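Local coordinates for putative uncharacterized protein (Ustilago maydis, PDB 4GNX) that probably forms the OB-fold core of the middle subunit of replication protein A, a heterotrimer that binds single-stranded DNA, at residues B[26-29]-B[34-37]; B[90-95]-B[124-129]; B[14-19]-B[29-34]. One frame throughout, in Å; residues are numbered along the deposited sequence.

In the fold
Interactions 1 and 3 lie at the side of the OB barrel, share Phe29 and Ala34, and hold the same small hairpin of strands 30-31 and 34-35: interaction 1 is its own backbone pairing, interaction 3 its apolar packing on helix 14-19. They touch where Leu36 CD2 packs on Leu31 CB. Interaction 2 is different in kind, a sparse electrostatic link from barrel strand 90-100 to helix 117-135, nearer the centre of the chain. All three are partly buried; in 1 and 3 leucines are covered while acidic side chains lie at the more exposed edge. Interaction 2 meets interaction 3 through Ala127 CB and Gln16 OE1, and the far end of its strand segment reaches the DNA.

Interaction 1 of 3, residues B[26-29]-B[34-37]; sequences DAEF and AELG
Phe29 and Leu36 face each other across a hairpin, joined by backbone and side chain alike. Leu36 N donates to Phe29 O at 3.0 Å with an N-H...O angle of 155°, approaching from well above the carbonyl plane. The same oxygen also receives a CA-H...O contact from Glu35 CA at 3.6 Å. Beside this pair, Phe29 CB rests against Leu36 CB at 4.1 Å. The phenylalanine CG stands beside the backbone N and anti to the carbonyl carbon (chi1 -65°), a torsion that turns the ring away from Leu36 and onto Leu97 and Ser99 of strand 90-100; Leu36 settles on Leu97 as well. On the outer side the side chains of Glu28 and Glu35 cross at about a right angle, with carboxylate planes 67° apart and no hydrogen bond between them. Farther out, Arg10 NH1 bonds to Glu35 O on strand 34-35, and Gln22 NE2 to Ala27 O in the loop before the hairpin. The contact is made chiefly by the Phe29 carbonyl and by apolar cover; the two like charges at its exposed edge probably offer no attraction, and their exact spacing is not to be relied on.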
ATOM      1  N   ASP B  26      -2.862 -32.524 -16.699  1.00102.17           N
ATOM      2  CA  ASP B  26      -1.559 -32.330 -16.061  1.00 96.90           C
ATOM      3  C   ASP B  26      -1.095 -30.901 -16.353  1.00 91.58           C
ATOM      4  O   ASP B  26       0.105 -30.617 -16.394  1.00 90.51           O
ATOM      5  CB  ASP B  26      -0.548 -33.328 -16.638  1.00103.08           C
ATOM      6  CG  ASP B  26       0.602 -33.622 -15.689  1.00102.21           C
ATOM      7  OD1 ASP B  26       0.684 -32.993 -14.608  1.00 96.49           O
ATOM      8  OD2 ASP B  26       1.428 -34.497 -16.035  1.00106.60           O
ATOM      9  N   ALA B  27      -2.067 -30.008 -16.537  1.00 88.48           N
ATOM     10  CA  ALA B  27      -1.831 -28.645 -17.016  1.00 85.77           C
ATOM     11  C   ALA B  27      -1.312 -27.670 -15.951  1.00 79.76           C
ATOM     12  O   ALA B  27      -0.950 -28.059 -14.839  1.00 76.18           O
ATOM     13  CB  ALA B  27      -3.100 -28.093 -17.653  1.00 86.70           C
ATOM     14  N   GLU B  28      -1.262 -26.397 -16.333  1.00 78.02           N
ATOM     15  CA  GLU B  28      -1.022 -25.304 -15.413  1.00 72.23           C
ATOM     16  C   GLU B  28      -2.185 -25.251 -14.433  1.00 66.53           C
ATOM     17  O   GLU B  28      -3.308 -25.613 -14.782  1.00 68.63           O
ATOM     18  CB  GLU B  28      -0.935 -23.983 -16.186  1.00 75.27           C
ATOM     19  CG  GLU B  28       0.248 -23.887 -17.147  1.00 83.32           C
ATOM     20  CD  GLU B  28       0.011 -22.904 -18.294  1.00 90.53           C
ATOM     21  OE1 GLU B  28      -0.293 -21.714 -18.022  1.00 92.53           O
ATOM     22  OE2 GLU B  28       0.131 -23.317 -19.475  1.00 93.74           O
ATOM     23  N   PHE B  29      -1.915 -24.810 -13.208  1.00 59.96           N
ATOM     24  CA  PHE B  29      -2.976 -24.556 -12.239  1.00 55.53           C
ATOM     25  C   PHE B  29      -3.630 -23.208 -12.447  1.00 53.00           C
ATOM     26  O   PHE B  29      -3.023 -22.279 -12.983  1.00 51.83           O
ATOM     27  CB  PHE B  29      -2.436 -24.612 -10.833  1.00 52.35           C
ATOM     28  CG  PHE B  29      -1.938 -25.956 -10.447  1.00 54.39           C
ATOM     29  CD1 PHE B  29      -0.702 -26.408 -10.899  1.00 55.43           C
ATOM     30  CD2 PHE B  29      -2.701 -26.773  -9.629  1.00 55.44           C
ATOM     31  CE1 PHE B  29      -0.234 -27.654 -10.550  1.00 57.32           C
ATOM     32  CE2 PHE B  29      -2.234 -28.029  -9.269  1.00 58.08           C
ATOM     33  CZ  PHE B  29      -0.999 -28.468  -9.736  1.00 58.76           C
ATOM     34  N   ALA B  34      -6.768 -17.177 -13.096  1.00 51.03           N
ATOM     35  CA  ALA B  34      -5.436 -16.745 -13.477  1.00 49.38           C
ATOM     36  C   ALA B  34      -4.443 -17.857 -13.246  1.00 48.52           C
ATOM     37  O   ALA B  34      -4.572 -18.626 -12.290  1.00 45.90           O
ATOM     38  CB  ALA B  34      -5.041 -15.498 -12.714  1.00 46.30           C
ATOM     39  N   GLU B  35      -3.466 -17.943 -14.140  1.00 51.81           N
ATOM     40  CA  GLU B  35      -2.395 -18.902 -14.041  1.00 54.61           C
ATOM     41  C   GLU B  35      -1.723 -18.778 -12.676  1.00 50.09           C
ATOM     42  O   GLU B  35      -1.469 -17.669 -12.203  1.00 47.28           O
ATOM     43  CB  GLU B  35      -1.388 -18.631 -15.152  1.00 63.39           C
ATOM     44  CG  GLU B  35      -0.650 -19.857 -15.681  1.00 71.59           C
ATOM     45  CD  GLU B  35       0.818 -19.936 -15.257  1.00 77.00           C
ATOM     46  OE1 GLU B  35       1.194 -19.363 -14.198  1.00 75.10           O
ATOM     47  OE2 GLU B  35       1.603 -20.589 -15.996  1.00 83.29           O
ATOM     48  N   LEU B  36      -1.470 -19.924 -12.044  1.00 48.56           N
ATOM     49  CA  LEU B  36      -0.816 -19.993 -10.739  1.00 44.79           C
ATOM     50  C   LEU B  36       0.525 -20.691 -10.867  1.00 46.14           C
ATOM     51  O   LEU B  36       0.617 -21.915 -10.744  1.00 46.77           O
ATOM     52  CB  LEU B  36      -1.678 -20.757  -9.743  1.00 43.18           C
ATOM     53  CG  LEU B  36      -1.187 -20.857  -8.292  1.00 40.89           C
ATOM     54  CD1 LEU B  36      -1.016 -19.493  -7.617  1.00 37.89           C
ATOM     55  CD2 LEU B  36      -2.161 -21.717  -7.504  1.00 40.42           C
ATOM     56  N   GLY B  37       1.562 -19.900 -11.123  1.00 46.74           N
ATOM     57  CA  GLY B  37       2.907 -20.415 -11.310  1.00 47.50           C
ATOM     58  C   GLY B  37       3.680 -20.314 -10.013  1.00 44.58           C
ATOM     59  O   GLY B  37       3.455 -21.094  -9.078  1.00 43.13           O
TER

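Interaction 2 of 3, residues B[90-95]-B[124-129]; sequences YVRVLG and RLEAVH. With nucleotides of chain G.
Arg92 and Glu126 alone span the gap between strand and helix, whose nearest CA atoms, those of Arg92 and Arg124, are still 12.1 Å apart. The link is a long salt bridge, Arg92 NH2 to Glu126 OE2 at 3.7 Å, and no hydrogen bond accompanies it. The carboxylate oxygen comes in at the edge of the guanidinium, close to its plane, yet the two flat groups are turned 81° against each other. Glu126 reaches out from the helix with an extended chain beyond CG, whereas Arg92, its CG anti to the backbone N (chi1 -170°), bends at chi2 and chi3 before its head arrives. That head is gripped more firmly by others: Glu119 OE2, about two turns earlier in the helix, forms a salt bridge to NH1, and Thr40 OG1 of the adjoining strand bonds to NE, which together would fix its rotation. The arrangement belongs to an OB fold, in which strand 90-100 is part of the curled barrel and helix 117-135 follows the last strand as a C-terminal extension. Arg124 NH1 bonds to Ser103 of a neighbouring subunit, and Leu125 and His129 pack on Gly433 and Leu436 of another, consistent with the trimerising helices of replication protein A; from the strand, Tyr90 OH bonds to Glu62 of the first neighbour. Toward its other end the strand segment meets the DNA: Leu94 CD2 lies 3.6 Å from the methyl carbon C7 of DT21 of chain G, whose O4 approaches Gly95 C at 3.2 Å.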
ATOM      1  N   TYR B  90       7.765 -19.868  12.261  1.00 30.70           N
ATOM      2  CA  TYR B  90       7.247 -19.258  11.045  1.00 29.33           C
ATOM      3  C   TYR B  90       8.303 -19.105   9.955  1.00 30.32           C
ATOM      4  O   TYR B  90       9.479 -18.842  10.233  1.00 32.46           O
ATOM      5  CB  TYR B  90       6.563 -17.939  11.332  1.00 29.82           C
ATOM      6  CG  TYR B  90       5.101 -18.101  11.693  1.00 30.59           C
ATOM      7  CD1 TYR B  90       4.694 -18.093  13.014  1.00 32.27           C
ATOM      8  CD2 TYR B  90       4.118 -18.253  10.699  1.00 29.58           C
ATOM      9  CE1 TYR B  90       3.363 -18.225  13.342  1.00 32.77           C
ATOM     10  CE2 TYR B  90       2.777 -18.383  11.021  1.00 28.81           C
ATOM     11  CZ  TYR B  90       2.408 -18.385  12.342  1.00 30.86           C
ATOM     12  OH  TYR B  90       1.090 -18.537  12.705  1.00 31.57           O
ATOM     13  N   VAL B  91       7.882 -19.303   8.711  1.00 29.66           N
ATOM     14  CA  VAL B  91       8.777 -19.170   7.573  1.00 31.11           C
ATOM     15  C   VAL B  91       8.077 -18.564   6.366  1.00 30.73           C
ATOM     16  O   VAL B  91       6.853 -18.747   6.172  1.00 29.36           O
ATOM     17  CB  VAL B  91       9.323 -20.517   7.119  1.00 31.69           C
ATOM     18  CG1 VAL B  91      10.084 -21.201   8.239  1.00 33.48           C
ATOM     19  CG2 VAL B  91       8.179 -21.379   6.622  1.00 30.65           C
ATOM     20  N   ARG B  92       8.872 -17.853   5.560  1.00 31.39           N
ATOM     21  CA  ARG B  92       8.432 -17.315   4.273  1.00 30.77           C
ATOM     22  C   ARG B  92       8.803 -18.383   3.240  1.00 31.58           C
ATOM     23  O   ARG B  92       9.947 -18.843   3.186  1.00 34.07           O
ATOM     24  CB  ARG B  92       9.117 -15.944   4.018  1.00 31.63           C
ATOM     25  CG  ARG B  92       8.676 -15.041   2.846  1.00 30.70           C
ATOM     26  CD  ARG B  92       7.373 -15.442   2.203  1.00 28.25           C
ATOM     27  NE  ARG B  92       6.405 -14.398   1.789  1.00 27.19           N
ATOM     28  CZ  ARG B  92       6.010 -13.357   2.514  1.00 26.58           C
ATOM     29  NH1 ARG B  92       6.578 -13.125   3.679  1.00 27.41           N
ATOM     30  NH2 ARG B  92       5.053 -12.540   2.062  1.00 25.75           N
ATOM     31  N   VAL B  93       7.831 -18.803   2.448  1.00 30.02           N
ATOM     32  CA  VAL B  93       8.083 -19.826   1.442  1.00 31.58           C
ATOM     33  C   VAL B  93       7.948 -19.235   0.054  1.00 32.03           C
ATOM     34  O   VAL B  93       6.963 -18.573  -0.240  1.00 32.26           O
ATOM     35  CB  VAL B  93       7.102 -21.010   1.589  1.00 31.39           C
ATOM     36  CG1 VAL B  93       7.263 -22.012   0.442  1.00 32.14           C
ATOM     37  CG2 VAL B  93       7.306 -21.695   2.939  1.00 32.01           C
ATOM     38  N   LEU B  94       8.944 -19.455  -0.787  1.00 33.64           N
ATOM     39  CA  LEU B  94       8.839 -19.118  -2.198  1.00 35.10           C
ATOM     40  C   LEU B  94       8.937 -20.417  -3.003  1.00 37.01           C
ATOM     41  O   LEU B  94       9.826 -21.237  -2.739  1.00 40.64           O
ATOM     42  CB  LEU B  94       9.957 -18.152  -2.572  1.00 37.57           C
ATOM     43  CG  LEU B  94       9.721 -17.383  -3.863  1.00 39.76           C
ATOM     44  CD1 LEU B  94      10.239 -15.960  -3.773  1.00 41.43           C
ATOM     45  CD2 LEU B  94      10.393 -18.109  -5.000  1.00 44.15           C
ATOM     46  N   GLY B  95       8.056 -20.639  -3.975  1.00 36.00           N
ATOM     47  CA  GLY B  95       8.054 -21.950  -4.647  1.00 38.23           C
ATOM     48  C   GLY B  95       7.175 -22.066  -5.870  1.00 39.60           C
ATOM     49  O   GLY B  95       6.574 -21.099  -6.269  1.00 38.61           O
ATOM     50  N   ARG B 124      -1.271 -12.214   5.212  1.00 26.98           N
ATOM     51  CA  ARG B 124      -2.672 -12.544   5.024  1.00 27.01           C
ATOM     52  C   ARG B 124      -3.354 -11.459   4.207  1.00 28.90           C
ATOM     53  O   ARG B 124      -4.168 -11.741   3.305  1.00 29.50           O
ATOM     54  CB  ARG B 124      -3.378 -12.686   6.352  1.00 28.13           C
ATOM     55  CG  ARG B 124      -3.062 -13.980   7.069  1.00 27.41           C
ATOM     56  CD  ARG B 124      -4.091 -14.279   8.127  1.00 28.26           C
ATOM     57  NE  ARG B 124      -4.082 -15.709   8.421  1.00 29.13           N
ATOM     58  CZ  ARG B 124      -5.085 -16.383   8.980  1.00 29.93           C
ATOM     59  NH1 ARG B 124      -6.211 -15.767   9.311  1.00 30.98           N
ATOM     60  NH2 ARG B 124      -4.950 -17.685   9.197  1.00 30.23           N
ATOM     61  N   LEU B 125      -2.990 -10.212   4.500  1.00 29.70           N
ATOM     62  CA  LEU B 125      -3.586  -9.065   3.832  1.00 30.23           C
ATOM     63  C   LEU B 125      -3.170  -9.014   2.382  1.00 31.36           C
ATOM     64  O   LEU B 125      -3.919  -8.560   1.519  1.00 33.06           O
ATOM     65  CB  LEU B 125      -3.222  -7.769   4.547  1.00 30.70           C
ATOM     66  CG  LEU B 125      -3.729  -7.664   5.993  1.00 31.96           C
ATOM     67  CD1 LEU B 125      -3.274  -6.373   6.650  1.00 34.54           C
ATOM     68  CD2 LEU B 125      -5.246  -7.774   6.068  1.00 32.40           C
ATOM     69  N   GLU B 126      -1.969  -9.486   2.105  1.00 31.91           N
ATOM     70  CA  GLU B 126      -1.457  -9.383   0.765  1.00 33.00           C
ATOM     71  C   GLU B 126      -2.226 -10.355  -0.106  1.00 29.90           C
ATOM     72  O   GLU B 126      -2.573 -10.033  -1.240  1.00 29.65           O
ATOM     73  CB  GLU B 126       0.036  -9.672   0.758  1.00 37.76           C
ATOM     74  CG  GLU B 126       0.787  -8.899  -0.318  1.00 45.02           C
ATOM     75  CD  GLU B 126       2.264  -9.260  -0.424  1.00 49.20           C
ATOM     76  OE1 GLU B 126       2.950  -8.541  -1.206  1.00 52.31           O
ATOM     77  OE2 GLU B 126       2.724 -10.242   0.255  1.00 48.74           O
ATOM     78  N   ALA B 127      -2.536 -11.525   0.458  1.00 27.60           N
ATOM     79  CA  ALA B 127      -3.359 -12.540  -0.216  1.00 25.49           C
ATOM     80  C   ALA B 127      -4.760 -12.045  -0.454  1.00 25.25           C
ATOM     81  O   ALA B 127      -5.318 -12.251  -1.527  1.00 25.96           O
ATOM     82  CB  ALA B 127      -3.411 -13.821   0.584  1.00 24.81           C
ATOM     83  N   VAL B 128      -5.340 -11.393   0.545  1.00 24.93           N
ATOM     84  CA  VAL B 128      -6.667 -10.798   0.364  1.00 25.61           C
ATOM     85  C   VAL B 128      -6.566  -9.779  -0.771  1.00 27.02           C
ATOM     86  O   VAL B 128      -7.275  -9.874  -1.801  1.00 28.95           O
ATOM     87  CB  VAL B 128      -7.215 -10.176   1.675  1.00 25.62           C
ATOM     88  CG1 VAL B 128      -8.531  -9.460   1.449  1.00 27.06           C
ATOM     89  CG2 VAL B 128      -7.414 -11.264   2.723  1.00 25.08           C
ATOM     90  N   HIS B 129      -5.657  -8.828  -0.610  1.00 26.66           N
ATOM     91  CA  HIS B 129      -5.514  -7.767  -1.596  1.00 27.93           C
ATOM     92  C   HIS B 129      -5.305  -8.301  -2.984  1.00 27.21           C
ATOM     93  O   HIS B 129      -5.958  -7.859  -3.929  1.00 28.50           O
ATOM     94  CB  HIS B 129      -4.399  -6.797  -1.201  1.00 29.03           C
ATOM     95  CG  HIS B 129      -4.294  -5.616  -2.112  1.00 31.13           C
ATOM     96  ND1 HIS B 129      -5.205  -4.632  -2.119  1.00 33.22           N
ATOM     97  CD2 HIS B 129      -3.384  -5.315  -3.102  1.00 32.51           C
ATOM     98  CE1 HIS B 129      -4.892  -3.728  -3.059  1.00 35.69           C
ATOM     99  NE2 HIS B 129      -3.782  -4.149  -3.668  1.00 35.70           N
TER
ATOM    100  P    DT G  21      16.721 -21.361  -7.534  1.00188.18           P
ATOM    101  OP1  DT G  21      17.307 -20.461  -6.507  1.00184.19           O
ATOM    102  OP2  DT G  21      17.599 -21.951  -8.578  1.00194.92           O
ATOM    103  O5'  DT G  21      16.013 -22.557  -6.754  1.00189.26           O
ATOM    104  C5'  DT G  21      16.748 -23.738  -6.371  1.00185.30           C
ATOM    105  C4'  DT G  21      16.039 -24.984  -6.851  1.00182.01           C
ATOM    106  O4'  DT G  21      14.617 -24.882  -6.598  1.00174.22           O
ATOM    107  C3'  DT G  21      16.206 -25.296  -8.341  1.00181.53           C
ATOM    108  O3'  DT G  21      16.707 -26.632  -8.545  1.00189.24           O
ATOM    109  C2'  DT G  21      14.835 -25.014  -8.944  1.00171.03           C
ATOM    110  C1'  DT G  21      13.861 -25.115  -7.775  1.00164.17           C
ATOM    111  N1   DT G  21      12.745 -24.136  -7.793  1.00157.45           N
ATOM    112  C2   DT G  21      11.486 -24.566  -8.154  1.00148.72           C
ATOM    113  O2   DT G  21      11.241 -25.717  -8.482  1.00138.71           O
ATOM    114  N3   DT G  21      10.519 -23.590  -8.128  1.00142.61           N
ATOM    115  C4   DT G  21      10.679 -22.261  -7.777  1.00138.03           C
ATOM    116  O4   DT G  21       9.716 -21.500  -7.801  1.00127.82           O
ATOM    117  C5   DT G  21      12.024 -21.882  -7.401  1.00144.61           C
ATOM    118  C7   DT G  21      12.295 -20.464  -7.006  1.00134.20           C
ATOM    119  C6   DT G  21      12.974 -22.826  -7.425  1.00155.31           C
TER

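Interaction 3 of 3, residues B[14-19]-B[29-34]; sequences IRQILN and FILDGA
Leu31 plugs the hairpin onto helix 14-19 by laying both of its methyls against Gln16. The hairpin is a tight two-residue one, with a type I' turn from Leu31 to Ala34 closed by the reciprocal backbone bonds Leu31 N to Ala34 O and Ala34 N to Leu31 O. Its close-packed part is this single leucine. The glutamine chain passes over Leu31 CD2, from Gln16 CB at 3.7 Å to NE2 at 3.8 Å, while CD1 lies against Gln16 CB and the backbone carbonyl of the same residue. Leu31 CG stands anti to the backbone N (chi1 -169°), which carries the two methyls out to the helix, and the two side chains cross at about a right angle. Gln16 and Leu31 are buried, and their contact is wholly van der Waals. The outer side is looser. Asp32, in the turn, brings OD2 only to within 4.0 Å of Gln16 NE2, with amide and carboxylate planes 47° apart, so this is a polar neighbourhood and no hydrogen bond. Asn19, at the end of the helix, is exposed and merely skirts Leu31 CD1 with its carbonyl carbon, 4.5 Å away; Gln16 and Asn19 also pack on Leu109 and Asn108 of a neighbouring subunit. His131 of helix 117-135 touches the side chains of both Gln16 and Asp32. Arg10 NH1 hydrogen-bonds to Leu31 O on the hairpin. The other end of the glutamine amide turns back to the residue just before the helix, where Gln16 OE1 accepts a hydrogen bond from Thr13 N.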
ATOM      1  N   ILE B  14      -2.548 -21.355   1.988  1.00 24.91           N
ATOM      2  CA  ILE B  14      -2.510 -22.752   1.668  1.00 26.94           C
ATOM      3  C   ILE B  14      -3.874 -23.194   1.160  1.00 28.36           C
ATOM      4  O   ILE B  14      -3.941 -24.016   0.220  1.00 30.05           O
ATOM      5  CB  ILE B  14      -2.016 -23.578   2.861  1.00 28.79           C
ATOM      6  CG1 ILE B  14      -0.528 -23.218   3.120  1.00 28.07           C
ATOM      7  CG2 ILE B  14      -2.230 -25.073   2.598  1.00 30.50           C
ATOM      8  CD1 ILE B  14       0.063 -23.794   4.389  1.00 28.42           C
ATOM      9  N   ARG B  15      -4.950 -22.622   1.723  1.00 26.97           N
ATOM     10  CA  ARG B  15      -6.299 -22.968   1.262  1.00 28.26           C
ATOM     11  C   ARG B  15      -6.522 -22.715  -0.224  1.00 29.10           C
ATOM     12  O   ARG B  15      -7.123 -23.562  -0.930  1.00 31.13           O
ATOM     13  CB  ARG B  15      -7.349 -22.195   2.014  1.00 28.19           C
ATOM     14  CG  ARG B  15      -8.744 -22.772   1.867  1.00 30.20           C
ATOM     15  CD  ARG B  15      -8.968 -23.745   3.011  1.00 32.07           C
ATOM     16  NE  ARG B  15      -8.942 -25.145   2.598  1.00 33.80           N
ATOM     17  CZ  ARG B  15      -8.696 -26.176   3.396  1.00 34.92           C
ATOM     18  NH1 ARG B  15      -8.407 -26.003   4.684  1.00 34.19           N
ATOM     19  NH2 ARG B  15      -8.720 -27.394   2.887  1.00 37.60           N
ATOM     20  N   GLN B  16      -6.060 -21.547  -0.692  1.00 27.51           N
ATOM     21  CA  GLN B  16      -6.132 -21.212  -2.115  1.00 27.98           C
ATOM     22  C   GLN B  16      -5.304 -22.180  -2.922  1.00 28.48           C
ATOM     23  O   GLN B  16      -5.767 -22.680  -3.957  1.00 30.87           O
ATOM     24  CB  GLN B  16      -5.674 -19.802  -2.401  1.00 27.85           C
ATOM     25  CG  GLN B  16      -6.649 -18.697  -2.020  1.00 28.41           C
ATOM     26  CD  GLN B  16      -5.973 -17.335  -2.080  1.00 28.52           C
ATOM     27  OE1 GLN B  16      -4.906 -17.114  -1.455  1.00 27.85           O
ATOM     28  NE2 GLN B  16      -6.555 -16.427  -2.857  1.00 28.75           N
ATOM     29  N   ILE B  17      -4.103 -22.489  -2.446  1.00 26.57           N
ATOM     30  CA  ILE B  17      -3.339 -23.549  -3.104  1.00 27.83           C
ATOM     31  C   ILE B  17      -4.201 -24.801  -3.241  1.00 30.72           C
ATOM     32  O   ILE B  17      -4.333 -25.333  -4.333  1.00 33.35           O
ATOM     33  CB  ILE B  17      -2.014 -23.850  -2.394  1.00 26.09           C
ATOM     34  CG1 ILE B  17      -1.169 -22.575  -2.331  1.00 23.75           C
ATOM     35  CG2 ILE B  17      -1.263 -24.933  -3.132  1.00 27.71           C
ATOM     36  CD1 ILE B  17       0.029 -22.681  -1.433  1.00 22.66           C
ATOM     37  N   LEU B  18      -4.840 -25.224  -2.153  1.00 30.75           N
ATOM     38  CA  LEU B  18      -5.678 -26.421  -2.171  1.00 33.81           C
ATOM     39  C   LEU B  18      -6.939 -26.311  -3.035  1.00 36.09           C
ATOM     40  O   LEU B  18      -7.484 -27.334  -3.490  1.00 38.66           O
ATOM     41  CB  LEU B  18      -6.066 -26.813  -0.738  1.00 33.92           C
ATOM     42  CG  LEU B  18      -4.932 -27.240   0.209  1.00 33.02           C
ATOM     43  CD1 LEU B  18      -5.420 -27.376   1.644  1.00 33.16           C
ATOM     44  CD2 LEU B  18      -4.241 -28.519  -0.239  1.00 35.04           C
ATOM     45  N   ASN B  19      -7.425 -25.089  -3.245  1.00 35.13           N
ATOM     46  CA  ASN B  19      -8.632 -24.942  -4.039  1.00 38.06           C
ATOM     47  C   ASN B  19      -8.370 -24.611  -5.472  1.00 40.13           C
ATOM     48  O   ASN B  19      -9.310 -24.484  -6.243  1.00 43.45           O
ATOM     49  CB  ASN B  19      -9.549 -23.901  -3.440  1.00 36.81           C
ATOM     50  CG  ASN B  19     -10.221 -24.394  -2.198  1.00 37.72           C
ATOM     51  OD1 ASN B  19     -10.513 -25.585  -2.067  1.00 40.25           O
ATOM     52  ND2 ASN B  19     -10.460 -23.493  -1.265  1.00 36.39           N
ATOM     53  N   PHE B  29      -1.915 -24.810 -13.208  1.00 59.96           N
ATOM     54  CA  PHE B  29      -2.976 -24.556 -12.239  1.00 55.53           C
ATOM     55  C   PHE B  29      -3.630 -23.208 -12.447  1.00 53.00           C
ATOM     56  O   PHE B  29      -3.023 -22.279 -12.983  1.00 51.83           O
ATOM     57  CB  PHE B  29      -2.436 -24.612 -10.833  1.00 52.35           C
ATOM     58  CG  PHE B  29      -1.938 -25.956 -10.447  1.00 54.39           C
ATOM     59  CD1 PHE B  29      -0.702 -26.408 -10.899  1.00 55.43           C
ATOM     60  CD2 PHE B  29      -2.701 -26.773  -9.629  1.00 55.44           C
ATOM     61  CE1 PHE B  29      -0.234 -27.654 -10.550  1.00 57.32           C
ATOM     62  CE2 PHE B  29      -2.234 -28.029  -9.269  1.00 58.08           C
ATOM     63  CZ  PHE B  29      -0.999 -28.468  -9.736  1.00 58.76           C
ATOM     64  N   ILE B  30      -4.879 -23.105 -12.006  1.00 51.89           N
ATOM     65  CA  ILE B  30      -5.622 -21.875 -12.164  1.00 50.68           C
ATOM     66  C   ILE B  30      -6.242 -21.459 -10.849  1.00 47.83           C
ATOM     67  O   ILE B  30      -6.984 -22.221 -10.259  1.00 49.05           O
ATOM     68  CB  ILE B  30      -6.685 -22.006 -13.266  1.00 53.35           C
ATOM     69  CG1 ILE B  30      -5.983 -22.135 -14.610  1.00 56.90           C
ATOM     70  CG2 ILE B  30      -7.605 -20.793 -13.282  1.00 52.35           C
ATOM     71  CD1 ILE B  30      -6.850 -22.676 -15.730  1.00 63.24           C
ATOM     72  N   LEU B  31      -5.915 -20.257 -10.390  1.00 45.57           N
ATOM     73  CA  LEU B  31      -6.558 -19.701  -9.219  1.00 43.80           C
ATOM     74  C   LEU B  31      -7.171 -18.361  -9.572  1.00 45.22           C
ATOM     75  O   LEU B  31      -6.510 -17.505 -10.167  1.00 44.97           O
ATOM     76  CB  LEU B  31      -5.572 -19.561  -8.067  1.00 41.37           C
ATOM     77  CG  LEU B  31      -6.217 -19.225  -6.721  1.00 40.49           C
ATOM     78  CD1 LEU B  31      -6.675 -20.501  -6.044  1.00 41.60           C
ATOM     79  CD2 LEU B  31      -5.263 -18.482  -5.804  1.00 37.95           C
ATOM     80  N   ASP B  32      -8.443 -18.202  -9.204  1.00 46.97           N
ATOM     81  CA  ASP B  32      -9.233 -17.016  -9.513  1.00 48.43           C
ATOM     82  C   ASP B  32      -9.130 -16.639 -10.999  1.00 50.85           C
ATOM     83  O   ASP B  32      -8.957 -15.472 -11.348  1.00 52.44           O
ATOM     84  CB  ASP B  32      -8.854 -15.827  -8.610  1.00 48.24           C
ATOM     85  CG  ASP B  32      -8.942 -16.149  -7.105  1.00 50.11           C
ATOM     86  OD1 ASP B  32      -9.696 -17.063  -6.695  1.00 52.77           O
ATOM     87  OD2 ASP B  32      -8.244 -15.470  -6.312  1.00 50.41           O
ATOM     88  N   GLY B  33      -9.244 -17.629 -11.877  1.00 52.58           N
ATOM     89  CA  GLY B  33      -9.178 -17.374 -13.317  1.00 55.43           C
ATOM     90  C   GLY B  33      -7.847 -16.786 -13.771  1.00 54.75           C
ATOM     91  O   GLY B  33      -7.793 -15.984 -14.711  1.00 57.06           O
ATOM     92  N   ALA B  34      -6.768 -17.177 -13.096  1.00 51.03           N
ATOM     93  CA  ALA B  34      -5.436 -16.745 -13.477  1.00 49.38           C
ATOM     94  C   ALA B  34      -4.443 -17.857 -13.246  1.00 48.52           C
ATOM     95  O   ALA B  34      -4.572 -18.626 -12.290  1.00 45.90           O
ATOM     96  CB  ALA B  34      -5.041 -15.498 -12.714  1.00 46.30           C
TER